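PDB 2DY3: alanine racemase from Corynebacterium glutamicum, which belongs to the fold-type III pyridoxal-5'-phosphate enzymes and binds pyridoxal-5'-phosphate at an N-terminal alpha/beta barrel joined to a mostly beta C-terminal domain. Local coordinates for residues Asn36-Gly41 / Ala218-Glu223; Trp80-Thr83 / Asp87-Ala90; Ile175-Ala180 / Leu208-Val213. All coordinates share one frame; numbering follows the deposited sequence.

Contact 1: residues Asn36-Gly41 / Ala218-Glu223; sequences NAYNHG and AFYGLE. With PLP (pyridoxal-5'-phosphate), chain F.
The backbones of 36-41 and 218-223 come nearest where H40 faces Y220, with 8.0 Å between their CA atoms; 36-38 belongs to a short, weakly bonded helical turn, its three residues at left-handed helical phi and psi, and 218-220 closes a 3-10 turn. The space between them is filled by the ring of Y220, which has Y38 against one face and is also stacked on H40. With Y38 it makes an offset stack, centroids 4.7 Å apart and planes at 25°: CE2 of Y220 lies over the rim of the Y38 ring, 3.3 Å from CG of Y38, and CB of Y38 lies over a face of Y220 as a CH-pi contact. H40 forms a second offset stack, with CD1 of Y220 over the centre of the imidazole. All three side chains leave with CG anti to their carbonyl carbon (chi1 -75° at Y38), which brings the rings together as an aromatic cluster beside the PLP pocket of this alanine racemase. The outer end of Y38 serves that pocket directly: its OH donates to O1P of the PLP phosphate at 2.7 Å, and stacking on Y220 probably limits how far the phenol can tilt. The imidazole is held at both nitrogens. ND1 of H40 donates to O of Y38 at 2.9 Å from above the carbonyl plane, while a water bridges NE2 of H40 and O of Y220. The Y220 hydroxyl passes A37, its OH 3.7 Å from CB of A37, and hydrogen-bonds to the backbone O of V32. M304 of the second subunit packs on Y38.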
loop_
_atom_site.group_PDB
_atom_site.type_symbol
_atom_site.label_atom_id
_atom_site.label_comp_id
_atom_site.label_asym_id
_atom_site.label_seq_id
_atom_site.Cartn_x
_atom_site.Cartn_y
_atom_site.Cartn_z
ATOM N N ASN B 36 -11.214 -1.919 -1.884
ATOM C CA ASN B 36 -11.582 -0.519 -2.055
ATOM C C ASN B 36 -11.728 -0.186 -3.535
ATOM O O ASN B 36 -11.156 0.786 -4.029
ATOM C CB ASN B 36 -10.536 0.392 -1.405
ATOM C CG ASN B 36 -10.984 1.839 -1.334
ATOM O OD1 ASN B 36 -12.178 2.134 -1.387
ATOM N ND2 ASN B 36 -10.030 2.750 -1.198
ATOM N N ALA B 37 -12.501 -1.010 -4.233
ATOM C CA ALA B 37 -12.739 -0.820 -5.653
ATOM C C ALA B 37 -11.415 -0.842 -6.406
ATOM O O ALA B 37 -11.130 0.041 -7.208
ATOM C CB ALA B 37 -13.471 0.503 -5.884
ATOM N N TYR B 38 -10.612 -1.870 -6.138
ATOM C CA TYR B 38 -9.311 -2.024 -6.772
ATOM C C TYR B 38 -8.487 -0.752 -6.616
ATOM O O TYR B 38 -7.858 -0.285 -7.567
ATOM C CB TYR B 38 -9.479 -2.367 -8.257
ATOM C CG TYR B 38 -9.921 -3.794 -8.505
ATOM C CD1 TYR B 38 -10.839 -4.413 -7.664
ATOM C CD2 TYR B 38 -9.426 -4.521 -9.578
ATOM C CE1 TYR B 38 -11.244 -5.709 -7.878
ATOM C CE2 TYR B 38 -9.834 -5.825 -9.806
ATOM C CZ TYR B 38 -10.741 -6.414 -8.950
ATOM O OH TYR B 38 -11.136 -7.719 -9.152
ATOM N N ASN B 39 -8.526 -0.192 -5.411
ATOM C CA ASN B 39 -7.781 1.020 -5.071
ATOM C C ASN B 39 -8.337 2.296 -5.710
ATOM O O ASN B 39 -7.713 3.349 -5.616
ATOM C CB ASN B 39 -6.310 0.850 -5.472
ATOM C CG ASN B 39 -5.378 1.804 -4.735
ATOM O OD1 ASN B 39 -4.280 2.102 -5.205
ATOM N ND2 ASN B 39 -5.807 2.270 -3.571
ATOM N N HIS B 40 -9.498 2.215 -6.356
ATOM C CA HIS B 40 -10.087 3.402 -6.993
ATOM C C HIS B 40 -11.004 4.221 -6.075
ATOM O O HIS B 40 -11.491 5.283 -6.469
ATOM C CB HIS B 40 -10.874 3.011 -8.253
ATOM C CG HIS B 40 -10.017 2.592 -9.407
ATOM N ND1 HIS B 40 -9.280 1.428 -9.407
ATOM C CD2 HIS B 40 -9.793 3.178 -10.607
ATOM C CE1 HIS B 40 -8.638 1.315 -10.557
ATOM N NE2 HIS B 40 -8.934 2.364 -11.303
ATOM N N GLY B 41 -11.244 3.734 -4.858
ATOM C CA GLY B 41 -12.112 4.455 -3.937
ATOM C C GLY B 41 -13.552 3.984 -4.040
ATOM O O GLY B 41 -14.371 4.592 -4.738
ATOM N N ALA B 218 -12.536 -5.140 -15.472
ATOM C CA ALA B 218 -13.133 -4.399 -16.581
ATOM C C ALA B 218 -13.855 -3.098 -16.201
ATOM O O ALA B 218 -13.900 -2.159 -17.000
ATOM C CB ALA B 218 -14.086 -5.311 -17.368
ATOM N N PHE B 219 -14.425 -3.034 -15.001
ATOM C CA PHE B 219 -15.131 -1.823 -14.576
ATOM C C PHE B 219 -14.180 -0.636 -14.469
ATOM O O PHE B 219 -14.589 0.527 -14.599
ATOM C CB PHE B 219 -15.812 -2.025 -13.212
ATOM C CG PHE B 219 -17.091 -2.814 -13.273
ATOM C CD1 PHE B 219 -17.081 -4.196 -13.187
ATOM C CD2 PHE B 219 -18.308 -2.168 -13.424
ATOM C CE1 PHE B 219 -18.262 -4.919 -13.252
ATOM C CE2 PHE B 219 -19.488 -2.882 -13.488
ATOM C CZ PHE B 219 -19.467 -4.259 -13.401
ATOM N N TYR B 220 -12.909 -0.939 -14.232
ATOM C CA TYR B 220 -11.890 0.089 -14.078
ATOM C C TYR B 220 -11.215 0.411 -15.410
ATOM O O TYR B 220 -10.238 1.158 -15.460
ATOM C CB TYR B 220 -10.877 -0.375 -13.029
ATOM C CG TYR B 220 -11.571 -0.843 -11.767
ATOM C CD1 TYR B 220 -12.257 0.055 -10.957
ATOM C CD2 TYR B 220 -11.625 -2.194 -11.438
ATOM C CE1 TYR B 220 -12.981 -0.376 -9.863
ATOM C CE2 TYR B 220 -12.352 -2.633 -10.343
ATOM C CZ TYR B 220 -13.027 -1.717 -9.560
ATOM O OH TYR B 220 -13.750 -2.144 -8.469
ATOM N N GLY B 221 -11.743 -0.176 -16.480
ATOM C CA GLY B 221 -11.230 0.082 -17.814
ATOM C C GLY B 221 -9.962 -0.622 -18.254
ATOM O O GLY B 221 -9.295 -0.158 -19.180
ATOM N N LEU B 222 -9.625 -1.740 -17.622
ATOM C CA LEU B 222 -8.414 -2.466 -17.991
ATOM C C LEU B 222 -8.753 -3.802 -18.653
ATOM O O LEU B 222 -9.701 -4.468 -18.255
ATOM C CB LEU B 222 -7.549 -2.695 -16.749
ATOM C CG LEU B 222 -7.192 -1.464 -15.907
ATOM C CD1 LEU B 222 -6.516 -1.905 -14.608
ATOM C CD2 LEU B 222 -6.280 -0.539 -16.699
ATOM N N GLU B 223 -7.979 -4.178 -19.668
ATOM C CA GLU B 223 -8.192 -5.428 -20.398
ATOM C C GLU B 223 -7.442 -6.591 -19.756
ATOM O O GLU B 223 -6.236 -6.514 -19.507
ATOM C CB GLU B 223 -7.741 -5.281 -21.855
ATOM C CG GLU B 223 -8.600 -4.349 -22.714
ATOM C CD GLU B 223 -10.009 -4.882 -22.942
ATOM O OE1 GLU B 223 -10.216 -6.103 -22.786
ATOM O OE2 GLU B 223 -10.906 -4.084 -23.291
HETATM N N1 PLP F . -14.668 -13.223 -8.273
HETATM C C2 PLP F . -13.875 -13.490 -7.154
HETATM C C2A PLP F . -14.252 -14.636 -6.230
HETATM C C3 PLP F . -12.734 -12.686 -6.918
HETATM O O3 PLP F . -11.932 -12.937 -5.823
HETATM C C4 PLP F . -12.421 -11.619 -7.816
HETATM C C4A PLP F . -11.165 -10.729 -7.630
HETATM C C5 PLP F . -13.265 -11.399 -8.961
HETATM C C6 PLP F . -14.375 -12.202 -9.163
HETATM C C5A PLP F . -12.996 -10.323 -9.969
HETATM O O4P PLP F . -12.082 -10.772 -10.960
HETATM P P PLP F . -11.536 -9.907 -12.219
HETATM O O1P PLP F . -10.965 -8.661 -11.720
HETATM O O2P PLP F . -10.537 -10.810 -12.789
HETATM O O3P PLP F . -12.748 -9.700 -13.043
HETATM O O HOH W 1 -8.023 2.133 -13.909
#

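Contact 2: residues Trp80-Thr83 / Asp87-Ala90; sequences WIWT and DFRA. With PLP (pyridoxal-5'-phosphate), chain F.
W82 and F88 meet at a slant, the six-membered ring of the indole and the phenyl ring inclined at 44° with centroids 5.1 Å apart, a pairing that is neither a stack nor edge-to-face. The indole leads with one corner: CZ3 of W82 sits over a face of F88, 3.6 Å from its CG, while the neighbouring CE3 of W82 rests 3.7 Å from CB of F88. Both side chains place CG between the backbone N and the carbonyl carbon (chi1 58° at W82, 62° at F88), and these torsions bring the benzo corner against the root of the phenyl ring. T83 comes closer to F88 with its backbone than with its side chain, its O only loosely near CD2 of F88. The pair spans the turn that links strand 76-81 to helix 88-92, the first connection of a beta-alpha-beta unit completed by strand 97-100 in the barrel domain. D87 is the N-cap of that helix: its OD2 accepts from N of A90 at 3.1 Å, met from above the carboxylate plane. Beyond the pair, W82 sets its ring edge-to-face with H105, and L98 and L109 pack on both W82 and F88. At the other end of 80-83, W80 is turned to PLP. The methyl carbon C2A of PLP lies over one face of its indole, 3.5 Å from CE2 of W80, and CZ2 of W80 is 3.6 Å from the pyridine C2. I81 and T83 pack on Q306 and L3 of the second subunit, respectively.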
loop_
_atom_site.group_PDB
_atom_site.type_symbol
_atom_site.label_atom_id
_atom_site.label_comp_id
_atom_site.label_asym_id
_atom_site.label_seq_id
_atom_site.Cartn_x
_atom_site.Cartn_y
_atom_site.Cartn_z
ATOM N N TRP B 80 -17.030 -13.271 0.248
ATOM C CA TRP B 80 -16.510 -14.637 0.239
ATOM C C TRP B 80 -15.284 -14.978 1.088
ATOM O O TRP B 80 -14.800 -16.108 1.036
ATOM C CB TRP B 80 -16.286 -15.101 -1.211
ATOM C CG TRP B 80 -15.514 -14.142 -2.052
ATOM C CD1 TRP B 80 -14.168 -13.932 -2.033
ATOM C CD2 TRP B 80 -16.052 -13.220 -3.007
ATOM N NE1 TRP B 80 -13.833 -12.931 -2.914
ATOM C CE2 TRP B 80 -14.973 -12.477 -3.524
ATOM C CE3 TRP B 80 -17.344 -12.949 -3.473
ATOM C CZ2 TRP B 80 -15.144 -11.480 -4.479
ATOM C CZ3 TRP B 80 -17.512 -11.956 -4.423
ATOM C CH2 TRP B 80 -16.419 -11.233 -4.915
ATOM N N ILE B 81 -14.781 -14.028 1.868
ATOM C CA ILE B 81 -13.632 -14.309 2.728
ATOM C C ILE B 81 -13.931 -13.882 4.160
ATOM O O ILE B 81 -13.822 -12.708 4.512
ATOM C CB ILE B 81 -12.341 -13.595 2.246
ATOM C CG1 ILE B 81 -11.939 -14.111 0.864
ATOM C CG2 ILE B 81 -11.207 -13.879 3.208
ATOM C CD1 ILE B 81 -10.651 -13.499 0.326
ATOM N N TRP B 82 -14.326 -14.855 4.973
ATOM C CA TRP B 82 -14.653 -14.632 6.376
ATOM C C TRP B 82 -14.499 -15.966 7.088
ATOM O O TRP B 82 -14.354 -16.997 6.438
ATOM C CB TRP B 82 -16.105 -14.163 6.527
ATOM C CG TRP B 82 -17.125 -15.126 5.959
ATOM C CD1 TRP B 82 -17.454 -15.287 4.643
ATOM C CD2 TRP B 82 -17.953 -16.045 6.692
ATOM N NE1 TRP B 82 -18.436 -16.242 4.511
ATOM C CE2 TRP B 82 -18.760 -16.723 5.751
ATOM C CE3 TRP B 82 -18.093 -16.360 8.049
ATOM C CZ2 TRP B 82 -19.695 -17.698 6.125
ATOM C CZ3 TRP B 82 -19.017 -17.327 8.419
ATOM C CH2 TRP B 82 -19.807 -17.985 7.459
ATOM N N THR B 83 -14.513 -15.941 8.416
ATOM C CA THR B 83 -14.409 -17.162 9.203
ATOM C C THR B 83 -15.485 -17.100 10.268
ATOM O O THR B 83 -15.916 -16.023 10.665
ATOM C CB THR B 83 -13.035 -17.308 9.899
ATOM O OG1 THR B 83 -12.853 -16.228 10.825
ATOM C CG2 THR B 83 -11.906 -17.312 8.862
ATOM N N ASP B 87 -17.561 -11.803 13.507
ATOM C CA ASP B 87 -18.963 -11.467 13.728
ATOM C C ASP B 87 -19.694 -11.463 12.379
ATOM O O ASP B 87 -20.094 -10.407 11.883
ATOM C CB ASP B 87 -19.072 -10.086 14.383
ATOM C CG ASP B 87 -20.492 -9.738 14.781
ATOM O OD1 ASP B 87 -20.703 -8.644 15.337
ATOM O OD2 ASP B 87 -21.397 -10.559 14.545
ATOM N N PHE B 88 -19.866 -12.640 11.784
ATOM C CA PHE B 88 -20.542 -12.729 10.498
ATOM C C PHE B 88 -22.028 -12.428 10.655
ATOM O O PHE B 88 -22.686 -12.014 9.704
ATOM C CB PHE B 88 -20.327 -14.116 9.873
ATOM C CG PHE B 88 -20.887 -15.247 10.683
ATOM C CD1 PHE B 88 -22.203 -15.646 10.525
ATOM C CD2 PHE B 88 -20.094 -15.923 11.596
ATOM C CE1 PHE B 88 -22.722 -16.701 11.257
ATOM C CE2 PHE B 88 -20.607 -16.980 12.336
ATOM C CZ PHE B 88 -21.923 -17.366 12.162
ATOM N N ARG B 89 -22.546 -12.628 11.865
ATOM C CA ARG B 89 -23.947 -12.360 12.162
ATOM C C ARG B 89 -24.234 -10.892 11.889
ATOM O O ARG B 89 -25.329 -10.534 11.454
ATOM C CB ARG B 89 -24.263 -12.686 13.633
ATOM C CG ARG B 89 -25.662 -12.255 14.091
ATOM C CD ARG B 89 -26.750 -12.843 13.201
ATOM N NE ARG B 89 -28.068 -12.293 13.510
ATOM C CZ ARG B 89 -28.841 -12.699 14.515
ATOM N NH1 ARG B 89 -28.438 -13.673 15.322
ATOM N NH2 ARG B 89 -30.022 -12.124 14.720
ATOM N N ALA B 90 -23.245 -10.047 12.150
ATOM C CA ALA B 90 -23.377 -8.612 11.920
ATOM C C ALA B 90 -23.626 -8.348 10.439
ATOM O O ALA B 90 -24.332 -7.407 10.079
ATOM C CB ALA B 90 -22.114 -7.890 12.372
HETATM N N1 PLP F . -14.668 -13.223 -8.273
HETATM C C2 PLP F . -13.875 -13.490 -7.154
HETATM C C2A PLP F . -14.252 -14.636 -6.230
HETATM C C3 PLP F . -12.734 -12.686 -6.918
HETATM O O3 PLP F . -11.932 -12.937 -5.823
HETATM C C4 PLP F . -12.421 -11.619 -7.816
HETATM C C4A PLP F . -11.165 -10.729 -7.630
HETATM C C5 PLP F . -13.265 -11.399 -8.961
HETATM C C6 PLP F . -14.375 -12.202 -9.163
HETATM C C5A PLP F . -12.996 -10.323 -9.969
HETATM O O4P PLP F . -12.082 -10.772 -10.960
HETATM P P PLP F . -11.536 -9.907 -12.219
HETATM O O1P PLP F . -10.965 -8.661 -11.720
HETATM O O2P PLP F . -10.537 -10.810 -12.789
HETATM O O3P PLP F . -12.748 -9.700 -13.043
#

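Contact 3: residues Ile175-Ala180 / Leu208-Val213; sequences IAFRRA and LHMEMV
A Met-aromatic contact joins the outer helix 169-186 to the loop that leads into strand 212-213, in the barrel domain of the enzyme. F177 and M210 reach for each other from opposite directions. The methyl group of M210 arrives at the edge of the phenyl ring, close to its plane, with CE 3.5 Å from CE2 of F177; the sulfur stands a little behind, SD 3.8 Å from the same CE2. From SD of M210 to the F177 ring centroid is 5.1 Å, 73° off the normal, so the sulfur approaches obliquely and it is the methyl that lies at the edge. A bend at the last torsion of M210 (chi3 82°) turns the methyl to that edge, while F177 extends from the helix with CG anti to the backbone N (chi1 -177°). One residue further on, the extended arm of exposed R178 crosses L208 at about a right angle, and NH2 of R178 passes CD2 of L208 at 4.2 Å, a loose van der Waals touch between guanidinium and leucine methyl. Further in, F177 packs on M155 of strand 150-156 and on T157 and V196, its side chain about 11 Å from PLP. Also on the helix side, R179 forms a salt bridge to E134 of helix 134-146. On the strand side, V213 bonds through its backbone to K28 and M30, joining strand 212-213 to strand 28-32.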
loop_
_atom_site.group_PDB
_atom_site.type_symbol
_atom_site.label_atom_id
_atom_site.label_comp_id
_atom_site.label_asym_id
_atom_site.label_seq_id
_atom_site.Cartn_x
_atom_site.Cartn_y
_atom_site.Cartn_z
ATOM N N ILE B 175 -16.954 -28.434 -15.784
ATOM C CA ILE B 175 -17.514 -29.778 -15.696
ATOM C C ILE B 175 -17.759 -30.134 -14.227
ATOM O O ILE B 175 -18.836 -30.585 -13.867
ATOM C CB ILE B 175 -16.571 -30.833 -16.314
ATOM C CG1 ILE B 175 -16.538 -30.679 -17.834
ATOM C CG2 ILE B 175 -17.042 -32.226 -15.946
ATOM C CD1 ILE B 175 -15.605 -31.653 -18.529
ATOM N N ALA B 176 -16.750 -29.920 -13.385
ATOM C CA ALA B 176 -16.867 -30.213 -11.961
ATOM C C ALA B 176 -17.939 -29.347 -11.295
ATOM O O ALA B 176 -18.666 -29.809 -10.421
ATOM C CB ALA B 176 -15.524 -30.002 -11.280
ATOM N N PHE B 177 -18.032 -28.090 -11.714
ATOM C CA PHE B 177 -19.016 -27.168 -11.159
ATOM C C PHE B 177 -20.434 -27.639 -11.476
ATOM O O PHE B 177 -21.311 -27.601 -10.619
ATOM C CB PHE B 177 -18.795 -25.759 -11.730
ATOM C CG PHE B 177 -19.726 -24.711 -11.170
ATOM C CD1 PHE B 177 -19.666 -24.344 -9.833
ATOM C CD2 PHE B 177 -20.639 -24.065 -11.995
ATOM C CE1 PHE B 177 -20.495 -23.347 -9.328
ATOM C CE2 PHE B 177 -21.465 -23.073 -11.498
ATOM C CZ PHE B 177 -21.392 -22.711 -10.161
ATOM N N ARG B 178 -20.655 -28.079 -12.710
ATOM C CA ARG B 178 -21.973 -28.550 -13.117
ATOM C C ARG B 178 -22.346 -29.840 -12.399
ATOM O O ARG B 178 -23.521 -30.137 -12.203
ATOM C CB ARG B 178 -22.009 -28.747 -14.631
ATOM C CG ARG B 178 -21.965 -27.427 -15.380
ATOM C CD ARG B 178 -21.833 -27.599 -16.882
ATOM N NE ARG B 178 -21.887 -26.297 -17.542
ATOM C CZ ARG B 178 -21.658 -26.102 -18.835
ATOM N NH1 ARG B 178 -21.357 -27.129 -19.620
ATOM N NH2 ARG B 178 -21.733 -24.878 -19.342
ATOM N N ARG B 179 -21.335 -30.601 -12.007
ATOM C CA ARG B 179 -21.552 -31.844 -11.288
ATOM C C ARG B 179 -22.066 -31.480 -9.896
ATOM O O ARG B 179 -22.970 -32.122 -9.357
ATOM C CB ARG B 179 -20.230 -32.612 -11.209
ATOM C CG ARG B 179 -20.292 -33.945 -10.500
ATOM C CD ARG B 179 -19.121 -34.823 -10.934
ATOM N NE ARG B 179 -17.824 -34.221 -10.640
ATOM C CZ ARG B 179 -16.807 -34.184 -11.498
ATOM N NH1 ARG B 179 -16.934 -34.715 -12.707
ATOM N NH2 ARG B 179 -15.661 -33.615 -11.149
ATOM N N ALA B 180 -21.491 -30.424 -9.329
ATOM C CA ALA B 180 -21.881 -29.947 -8.009
ATOM C C ALA B 180 -23.298 -29.373 -8.031
ATOM O O ALA B 180 -24.108 -29.656 -7.146
ATOM C CB ALA B 180 -20.892 -28.884 -7.530
ATOM N N LEU B 208 -20.637 -19.058 -20.798
ATOM C CA LEU B 208 -20.530 -19.279 -19.360
ATOM C C LEU B 208 -21.186 -18.192 -18.517
ATOM O O LEU B 208 -20.954 -18.114 -17.313
ATOM C CB LEU B 208 -19.055 -19.414 -18.960
ATOM C CG LEU B 208 -18.260 -20.510 -19.673
ATOM C CD1 LEU B 208 -16.803 -20.471 -19.226
ATOM C CD2 LEU B 208 -18.882 -21.861 -19.373
ATOM N N HIS B 209 -22.005 -17.353 -19.138
ATOM C CA HIS B 209 -22.666 -16.280 -18.396
ATOM C C HIS B 209 -23.593 -16.774 -17.287
ATOM O O HIS B 209 -23.718 -16.128 -16.247
ATOM C CB HIS B 209 -23.460 -15.385 -19.344
ATOM C CG HIS B 209 -22.604 -14.509 -20.204
ATOM N ND1 HIS B 209 -21.229 -14.492 -20.110
ATOM C CD2 HIS B 209 -22.928 -13.607 -21.162
ATOM C CE1 HIS B 209 -20.742 -13.616 -20.972
ATOM N NE2 HIS B 209 -21.753 -13.066 -21.622
ATOM N N MET B 210 -24.244 -17.911 -17.508
ATOM C CA MET B 210 -25.160 -18.455 -16.514
ATOM C C MET B 210 -26.161 -17.370 -16.136
ATOM O O MET B 210 -26.570 -16.595 -16.991
ATOM C CB MET B 210 -24.377 -18.925 -15.288
ATOM C CG MET B 210 -23.304 -19.931 -15.637
ATOM S SD MET B 210 -22.573 -20.716 -14.210
ATOM C CE MET B 210 -23.793 -21.987 -13.884
ATOM N N GLU B 211 -26.554 -17.296 -14.870
ATOM C CA GLU B 211 -27.522 -16.275 -14.464
ATOM C C GLU B 211 -26.857 -14.967 -14.054
ATOM O O GLU B 211 -27.505 -13.919 -13.985
ATOM C CB GLU B 211 -28.382 -16.764 -13.294
ATOM C CG GLU B 211 -29.289 -17.957 -13.582
ATOM C CD GLU B 211 -28.545 -19.279 -13.555
ATOM O OE1 GLU B 211 -27.451 -19.338 -12.952
ATOM O OE2 GLU B 211 -29.064 -20.263 -14.124
ATOM N N MET B 212 -25.560 -15.026 -13.777
ATOM C CA MET B 212 -24.849 -13.834 -13.345
ATOM C C MET B 212 -23.361 -13.929 -13.654
ATOM O O MET B 212 -22.786 -15.016 -13.651
ATOM C CB MET B 212 -25.064 -13.638 -11.837
ATOM C CG MET B 212 -24.514 -12.336 -11.237
ATOM S SD MET B 212 -24.920 -12.178 -9.462
ATOM C CE MET B 212 -26.311 -11.092 -9.523
ATOM N N VAL B 213 -22.756 -12.778 -13.938
ATOM C CA VAL B 213 -21.331 -12.689 -14.220
ATOM C C VAL B 213 -20.769 -11.712 -13.186
ATOM O O VAL B 213 -21.473 -10.801 -12.750
ATOM C CB VAL B 213 -21.069 -12.157 -15.653
ATOM C CG1 VAL B 213 -21.727 -13.080 -16.674
ATOM C CG2 VAL B 213 -21.610 -10.740 -15.800
#

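How the contacts relate
From the N terminus, the chain leaves strand 28-32 and enters helix 34-38, where contact 1 opens; that long loop closes only at 218-223, past the last barrel strand. Contacts 2 and 3 both lie within that span. Contact 2 closes a very short loop early on, joining strand 76-81 to helix 88-92. Contact 3 follows in series, tying helix 169-186 to the approach to strand 212-213. Contacts 2 and 3 reach the same parallel sheet, their centres about 25 Å apart. None of the three touches another, but contacts 1 and 2 both meet PLP, through Y38 at the phosphate and W80 at the pyridine ring.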